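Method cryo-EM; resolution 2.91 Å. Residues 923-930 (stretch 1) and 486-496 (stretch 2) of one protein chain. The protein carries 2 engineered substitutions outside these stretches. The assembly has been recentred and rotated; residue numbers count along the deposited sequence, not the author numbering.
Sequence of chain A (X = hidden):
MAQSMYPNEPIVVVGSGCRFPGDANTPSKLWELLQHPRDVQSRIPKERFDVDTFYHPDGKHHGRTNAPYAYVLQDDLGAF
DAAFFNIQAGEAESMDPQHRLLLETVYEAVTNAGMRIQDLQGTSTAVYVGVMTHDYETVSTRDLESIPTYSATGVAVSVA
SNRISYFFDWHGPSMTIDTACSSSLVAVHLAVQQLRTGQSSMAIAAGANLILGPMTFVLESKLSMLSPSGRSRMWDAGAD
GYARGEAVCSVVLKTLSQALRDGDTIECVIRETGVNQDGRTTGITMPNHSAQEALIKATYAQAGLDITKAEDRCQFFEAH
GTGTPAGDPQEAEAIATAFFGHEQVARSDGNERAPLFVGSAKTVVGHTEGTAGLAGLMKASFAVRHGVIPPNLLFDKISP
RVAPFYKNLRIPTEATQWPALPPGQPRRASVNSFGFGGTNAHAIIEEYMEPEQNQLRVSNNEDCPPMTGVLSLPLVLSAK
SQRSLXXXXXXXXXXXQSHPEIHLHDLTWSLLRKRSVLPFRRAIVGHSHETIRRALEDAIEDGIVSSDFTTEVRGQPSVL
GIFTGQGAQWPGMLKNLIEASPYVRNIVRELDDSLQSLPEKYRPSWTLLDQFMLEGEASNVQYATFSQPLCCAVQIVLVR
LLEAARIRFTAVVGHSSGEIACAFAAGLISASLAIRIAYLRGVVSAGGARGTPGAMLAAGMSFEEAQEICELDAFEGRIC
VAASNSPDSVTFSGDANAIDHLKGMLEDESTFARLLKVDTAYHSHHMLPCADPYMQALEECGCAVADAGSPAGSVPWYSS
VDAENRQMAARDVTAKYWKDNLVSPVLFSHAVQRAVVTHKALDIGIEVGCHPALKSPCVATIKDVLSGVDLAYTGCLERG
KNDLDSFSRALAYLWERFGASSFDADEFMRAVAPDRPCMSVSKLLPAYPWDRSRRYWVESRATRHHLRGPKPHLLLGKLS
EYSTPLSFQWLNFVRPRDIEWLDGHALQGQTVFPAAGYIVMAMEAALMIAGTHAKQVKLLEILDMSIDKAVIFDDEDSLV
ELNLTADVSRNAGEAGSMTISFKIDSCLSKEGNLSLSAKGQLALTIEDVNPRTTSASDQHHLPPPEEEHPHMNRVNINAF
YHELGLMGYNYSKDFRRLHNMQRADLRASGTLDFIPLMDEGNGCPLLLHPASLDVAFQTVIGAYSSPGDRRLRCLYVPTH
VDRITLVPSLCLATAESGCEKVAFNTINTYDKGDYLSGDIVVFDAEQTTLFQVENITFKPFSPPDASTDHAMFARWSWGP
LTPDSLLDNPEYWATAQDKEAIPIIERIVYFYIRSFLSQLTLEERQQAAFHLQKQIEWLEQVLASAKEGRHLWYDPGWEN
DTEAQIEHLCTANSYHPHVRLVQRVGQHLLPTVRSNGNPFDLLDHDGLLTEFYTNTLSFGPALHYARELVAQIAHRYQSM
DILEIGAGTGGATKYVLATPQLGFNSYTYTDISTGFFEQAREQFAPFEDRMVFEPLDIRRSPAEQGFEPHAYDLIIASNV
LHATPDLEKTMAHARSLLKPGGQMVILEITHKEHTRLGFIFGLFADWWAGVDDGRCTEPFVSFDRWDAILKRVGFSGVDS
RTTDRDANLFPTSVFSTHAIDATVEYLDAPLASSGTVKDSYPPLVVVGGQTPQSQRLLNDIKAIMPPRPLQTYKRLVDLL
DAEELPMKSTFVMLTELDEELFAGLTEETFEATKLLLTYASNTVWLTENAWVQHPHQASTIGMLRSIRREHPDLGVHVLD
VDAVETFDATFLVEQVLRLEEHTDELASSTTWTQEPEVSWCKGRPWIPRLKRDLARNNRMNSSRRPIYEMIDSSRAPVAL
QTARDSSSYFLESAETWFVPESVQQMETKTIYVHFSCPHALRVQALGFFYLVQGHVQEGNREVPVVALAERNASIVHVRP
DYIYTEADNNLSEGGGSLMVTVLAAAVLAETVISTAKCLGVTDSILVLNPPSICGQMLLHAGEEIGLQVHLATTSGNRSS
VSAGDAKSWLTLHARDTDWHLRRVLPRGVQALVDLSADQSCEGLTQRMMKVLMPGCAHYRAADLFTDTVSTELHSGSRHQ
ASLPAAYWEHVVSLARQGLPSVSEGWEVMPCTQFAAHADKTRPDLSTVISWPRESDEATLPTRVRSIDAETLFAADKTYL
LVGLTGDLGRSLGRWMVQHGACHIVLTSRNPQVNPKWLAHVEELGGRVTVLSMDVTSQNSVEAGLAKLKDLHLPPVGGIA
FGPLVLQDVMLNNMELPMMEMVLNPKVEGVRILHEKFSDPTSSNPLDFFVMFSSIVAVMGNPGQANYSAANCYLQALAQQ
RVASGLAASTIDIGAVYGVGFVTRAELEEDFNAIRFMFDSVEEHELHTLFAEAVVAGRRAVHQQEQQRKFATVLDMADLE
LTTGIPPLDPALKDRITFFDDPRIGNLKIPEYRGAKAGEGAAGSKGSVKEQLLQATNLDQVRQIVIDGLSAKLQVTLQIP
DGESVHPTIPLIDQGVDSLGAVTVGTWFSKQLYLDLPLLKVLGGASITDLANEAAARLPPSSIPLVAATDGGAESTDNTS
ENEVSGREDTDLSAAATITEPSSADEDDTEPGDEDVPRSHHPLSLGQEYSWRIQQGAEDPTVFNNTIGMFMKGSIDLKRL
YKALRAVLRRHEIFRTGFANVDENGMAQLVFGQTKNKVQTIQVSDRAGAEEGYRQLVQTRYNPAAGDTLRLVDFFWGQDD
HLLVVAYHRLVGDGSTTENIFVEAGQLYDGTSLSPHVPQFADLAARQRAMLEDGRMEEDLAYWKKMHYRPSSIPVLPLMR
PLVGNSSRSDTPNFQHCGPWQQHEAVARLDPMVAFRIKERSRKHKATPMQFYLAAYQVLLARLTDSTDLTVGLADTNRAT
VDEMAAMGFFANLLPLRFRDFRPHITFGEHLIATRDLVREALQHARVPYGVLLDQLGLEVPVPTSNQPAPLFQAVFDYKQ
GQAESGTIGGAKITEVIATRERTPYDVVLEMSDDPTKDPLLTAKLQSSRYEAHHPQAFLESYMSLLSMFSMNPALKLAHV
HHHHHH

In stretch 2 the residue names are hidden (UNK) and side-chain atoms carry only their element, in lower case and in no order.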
# COMPACT_ATOMS: atom_id res chain seq x y z
N LYS A 923 -31.35 4.23 -45.49
CA LYS A 923 -29.89 4.16 -45.51
C LYS A 923 -29.28 5.55 -45.39
O LYS A 923 -28.38 5.78 -44.57
CB LYS A 923 -29.41 3.49 -46.79
CG LYS A 923 -29.86 2.05 -46.95
CD LYS A 923 -29.12 1.13 -46.00
CE LYS A 923 -29.40 -0.32 -46.32
NZ LYS A 923 -30.84 -0.66 -46.20
N LEU A 924 -29.76 6.49 -46.19
CA LEU A 924 -29.21 7.84 -46.23
C LEU A 924 -29.75 8.74 -45.13
O LEU A 924 -29.17 9.80 -44.89
CB LEU A 924 -29.50 8.48 -47.59
CG LEU A 924 -29.13 7.63 -48.81
CD1 LEU A 924 -29.39 8.39 -50.10
CD2 LEU A 924 -27.68 7.18 -48.74
N LEU A 925 -30.83 8.35 -44.47
CA LEU A 925 -31.38 9.18 -43.41
C LEU A 925 -30.41 9.25 -42.24
O LEU A 925 -29.68 8.29 -41.97
CB LEU A 925 -32.72 8.63 -42.94
CG LEU A 925 -33.84 8.58 -43.98
CD1 LEU A 925 -35.13 8.09 -43.35
CD2 LEU A 925 -34.04 9.93 -44.64
N PRO A 926 -30.37 10.37 -41.52
CA PRO A 926 -29.43 10.50 -40.41
C PRO A 926 -29.69 9.46 -39.34
O PRO A 926 -30.84 9.10 -39.06
CB PRO A 926 -29.67 11.93 -39.90
CG PRO A 926 -31.07 12.23 -40.30
CD PRO A 926 -31.28 11.53 -41.61
N ALA A 927 -28.61 8.98 -38.73
CA ALA A 927 -28.74 8.03 -37.64
C ALA A 927 -29.38 8.71 -36.43
O ALA A 927 -29.42 9.94 -36.32
CB ALA A 927 -27.37 7.46 -37.26
N TYR A 928 -29.87 7.89 -35.52
CA TYR A 928 -30.55 8.42 -34.35
C TYR A 928 -29.58 9.25 -33.52
O TYR A 928 -28.47 8.79 -33.22
CB TYR A 928 -31.13 7.29 -33.50
CG TYR A 928 -31.87 7.77 -32.27
CD1 TYR A 928 -33.22 8.06 -32.33
CD2 TYR A 928 -31.22 7.94 -31.06
CE1 TYR A 928 -33.91 8.50 -31.21
CE2 TYR A 928 -31.89 8.38 -29.95
CZ TYR A 928 -33.23 8.66 -30.03
OH TYR A 928 -33.90 9.10 -28.91
N PRO A 929 -29.95 10.48 -33.13
CA PRO A 929 -29.04 11.30 -32.33
C PRO A 929 -29.02 10.87 -30.87
O PRO A 929 -29.76 11.42 -30.04
CB PRO A 929 -29.62 12.71 -32.49
CG PRO A 929 -31.07 12.48 -32.67
CD PRO A 929 -31.19 11.19 -33.45
N TRP A 930 -28.18 9.89 -30.56
CA TRP A 930 -28.13 9.36 -29.20
C TRP A 930 -27.83 10.48 -28.21
O TRP A 930 -27.00 11.36 -28.48
CB TRP A 930 -27.08 8.26 -29.12
CG TRP A 930 -27.27 7.22 -30.17
CD1 TRP A 930 -26.56 7.09 -31.32
CD2 TRP A 930 -28.24 6.17 -30.18
NE1 TRP A 930 -27.03 6.03 -32.05
CE2 TRP A 930 -28.06 5.44 -31.37
CE3 TRP A 930 -29.25 5.78 -29.29
CZ2 TRP A 930 -28.85 4.34 -31.69
CZ3 TRP A 930 -30.03 4.69 -29.62
CH2 TRP A 930 -29.82 3.98 -30.81
N UNK A 486 -35.77 16.85 -30.90
CA UNK A 486 -35.31 18.13 -31.42
C UNK A 486 -34.00 17.98 -32.18
O UNK A 486 -33.80 18.60 -33.24
c UNK A 486 -34.78 20.53 -30.74
c UNK A 486 -34.78 21.51 -29.57
n UNK A 486 -34.52 23.90 -28.91
c UNK A 486 -34.48 22.93 -30.03
c UNK A 486 -35.16 19.14 -30.28
N UNK A 487 -33.08 17.16 -31.66
CA UNK A 487 -31.83 16.92 -32.37
C UNK A 487 -32.11 16.20 -33.68
O UNK A 487 -31.44 16.44 -34.69
c UNK A 487 -30.85 16.13 -31.49
c UNK A 487 -29.55 15.90 -32.23
c UNK A 487 -30.57 16.89 -30.19
c UNK A 487 -29.88 16.06 -29.13
N UNK A 488 -33.11 15.31 -33.69
CA UNK A 488 -33.51 14.66 -34.93
C UNK A 488 -34.02 15.67 -35.94
O UNK A 488 -33.71 15.58 -37.13
s UNK A 488 -35.30 11.03 -33.99
c UNK A 488 -34.58 13.61 -34.66
c UNK A 488 -34.05 12.31 -34.11
c UNK A 488 -35.52 10.60 -35.71
N UNK A 489 -34.83 16.63 -35.49
CA UNK A 489 -35.33 17.65 -36.39
C UNK A 489 -34.19 18.48 -36.96
O UNK A 489 -34.15 18.77 -38.16
c UNK A 489 -36.34 18.55 -35.67
s UNK A 489 -38.94 19.00 -34.78
c UNK A 489 -38.29 19.40 -33.16
c UNK A 489 -37.67 17.87 -35.40
N UNK A 490 -33.23 18.85 -36.11
CA UNK A 490 -32.07 19.61 -36.58
C UNK A 490 -31.28 18.81 -37.61
O UNK A 490 -30.91 19.33 -38.68
c UNK A 490 -31.76 22.39 -34.90
c UNK A 490 -31.80 20.95 -34.41
o UNK A 490 -31.90 23.30 -34.06
c UNK A 490 -31.18 19.98 -35.40
o UNK A 490 -31.59 22.60 -36.12
N UNK A 491 -31.01 17.54 -37.31
CA UNK A 491 -30.23 16.71 -38.22
C UNK A 491 -30.96 16.48 -39.53
O UNK A 491 -30.34 16.45 -40.59
o UNK A 491 -26.54 14.34 -38.46
c UNK A 491 -28.42 15.17 -37.26
c UNK A 491 -27.58 15.02 -38.52
o UNK A 491 -27.97 15.57 -39.57
c UNK A 491 -29.90 15.38 -37.55
N UNK A 492 -32.29 16.32 -39.48
CA UNK A 492 -33.06 16.13 -40.70
C UNK A 492 -33.08 17.40 -41.54
O UNK A 492 -33.04 17.33 -42.77
s UNK A 492 -34.66 14.10 -42.63
c UNK A 492 -34.48 15.69 -40.35
c UNK A 492 -34.62 12.71 -41.50
c UNK A 492 -35.35 15.39 -41.57
N UNK A 493 -33.15 18.56 -40.89
CA UNK A 493 -33.05 19.82 -41.63
C UNK A 493 -31.70 19.93 -42.32
O UNK A 493 -31.62 20.29 -43.51
c UNK A 493 -34.20 22.64 -42.32
c UNK A 493 -33.19 23.44 -40.17
c UNK A 493 -33.26 20.99 -40.67
c UNK A 493 -33.13 22.39 -41.27
N UNK A 494 -30.62 19.61 -41.61
CA UNK A 494 -29.30 19.65 -42.22
C UNK A 494 -29.18 18.64 -43.35
O UNK A 494 -28.54 18.92 -44.37
c UNK A 494 -28.22 19.38 -41.16
c UNK A 494 -27.13 20.11 -39.01
c UNK A 494 -28.17 20.43 -40.06
n UNK A 494 -27.50 20.27 -37.74
o UNK A 494 -26.01 19.71 -39.32
N UNK A 495 -29.78 17.46 -43.18
CA UNK A 495 -29.75 16.43 -44.22
C UNK A 495 -30.50 16.88 -45.47
O UNK A 495 -30.04 16.68 -46.59
c UNK A 495 -30.12 12.33 -46.17
c UNK A 495 -32.39 13.07 -46.06
c UNK A 495 -30.34 15.14 -43.65
c UNK A 495 -29.77 13.27 -45.22
c UNK A 495 -31.43 12.23 -46.59
c UNK A 495 -30.72 14.13 -44.69
c UNK A 495 -32.03 14.01 -45.12
N UNK A 496 -31.67 17.51 -45.28
CA UNK A 496 -32.42 18.04 -46.41
C UNK A 496 -31.62 19.12 -47.13
O UNK A 496 -31.59 19.17 -48.36
c UNK A 496 -34.78 17.54 -45.51
c UNK A 496 -33.76 18.59 -45.94
c UNK A 496 -35.47 16.95 -46.72
c UNK A 496 -35.80 18.15 -44.56

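Position 486 carries four carbons in a row ending in a nitrogen, all four chi angles t, and touches nothing on stretch 1. This is Lys486; its CA-to-CB bond points away, and an extended charged chain suits its exposed place.

Position 487 has four carbons, forked at the first, with one arm two carbons long, and touches Pro929: isoleucine. The short arm of Ile487 packs on the proline ring, CG2 lying 3.2 Å from CB of Pro929, an apolar contact.

Position 488 shows two carbons, a sulfur and a last carbon, unbranched, touching Pro929 and Tyr928, which identifies Met488. CG of Met488 is 3.1 Å from CD of Pro929, and SD of Met488 is 4.0 Å from CD1 of Tyr928, approaching that ring obliquely. A flexible thioether can follow both surfaces at once.

Position 489 repeats the pattern of two carbons, sulfur and carbon, but reaches no part of stretch 1. Met489 is nonetheless buried, as suits an apolar chain.

At position 490 three carbons end in two oxygens, out of reach of stretch 1; Glu490 is partly exposed, so its carboxylate need not be buried.

Position 491 has the same atoms, yet its CA-to-CB bond points toward stretch 1, where it touches Pro926. In Glu491, CD comes within 4.0 Å of CB of Pro926, a packing contact rather than a polar one; the residue is partly exposed, so it can pack here without its carboxylate having to be buried.

Position 492 is another unbranched chain of two carbons, sulfur and carbon, touching Leu925 and Pro926. Met492 starts sideways, but its t, p, p rotamer brings CE 3.5 Å from CD of Pro926 and 4.2 Å from CD2 of Leu925; a buried, unbranched thioether can bend to reach both.

Positions 493 and 494 do not reach stretch 1. The first has four carbons forked at the second and is Leu493, apolar as suits its burial; the second has three carbons, the third bearing one oxygen and one nitrogen, and is Gln494, polar as suits its exposure.

Position 495 bears one carbon and a six-carbon ring without a hydroxyl, touching Leu924, Leu925 and Pro926: phenylalanine. CD of Pro926 sits over one face of Phe495, 4.1 Å from CG; CD2 of Leu925 is 3.8 Å from CE2, and the backbone O of Leu924 is 3.0 Å from CE1. The broad, flat ring can meet all three residues.

Position 496, four carbons forked at the second, is Leu496, buried but beyond reach.

The contact works mainly by apolar packing, without hydrogen bonds between the stretches. Spacings of three or four residues bring 487, 488, 491, 492 and 495 to the side facing stretch 1, where Pro926 and Pro929 point toward the helix; 479 Å² is buried in all.

Stretch 2, residues 486-496: KIMMEEMLQFL
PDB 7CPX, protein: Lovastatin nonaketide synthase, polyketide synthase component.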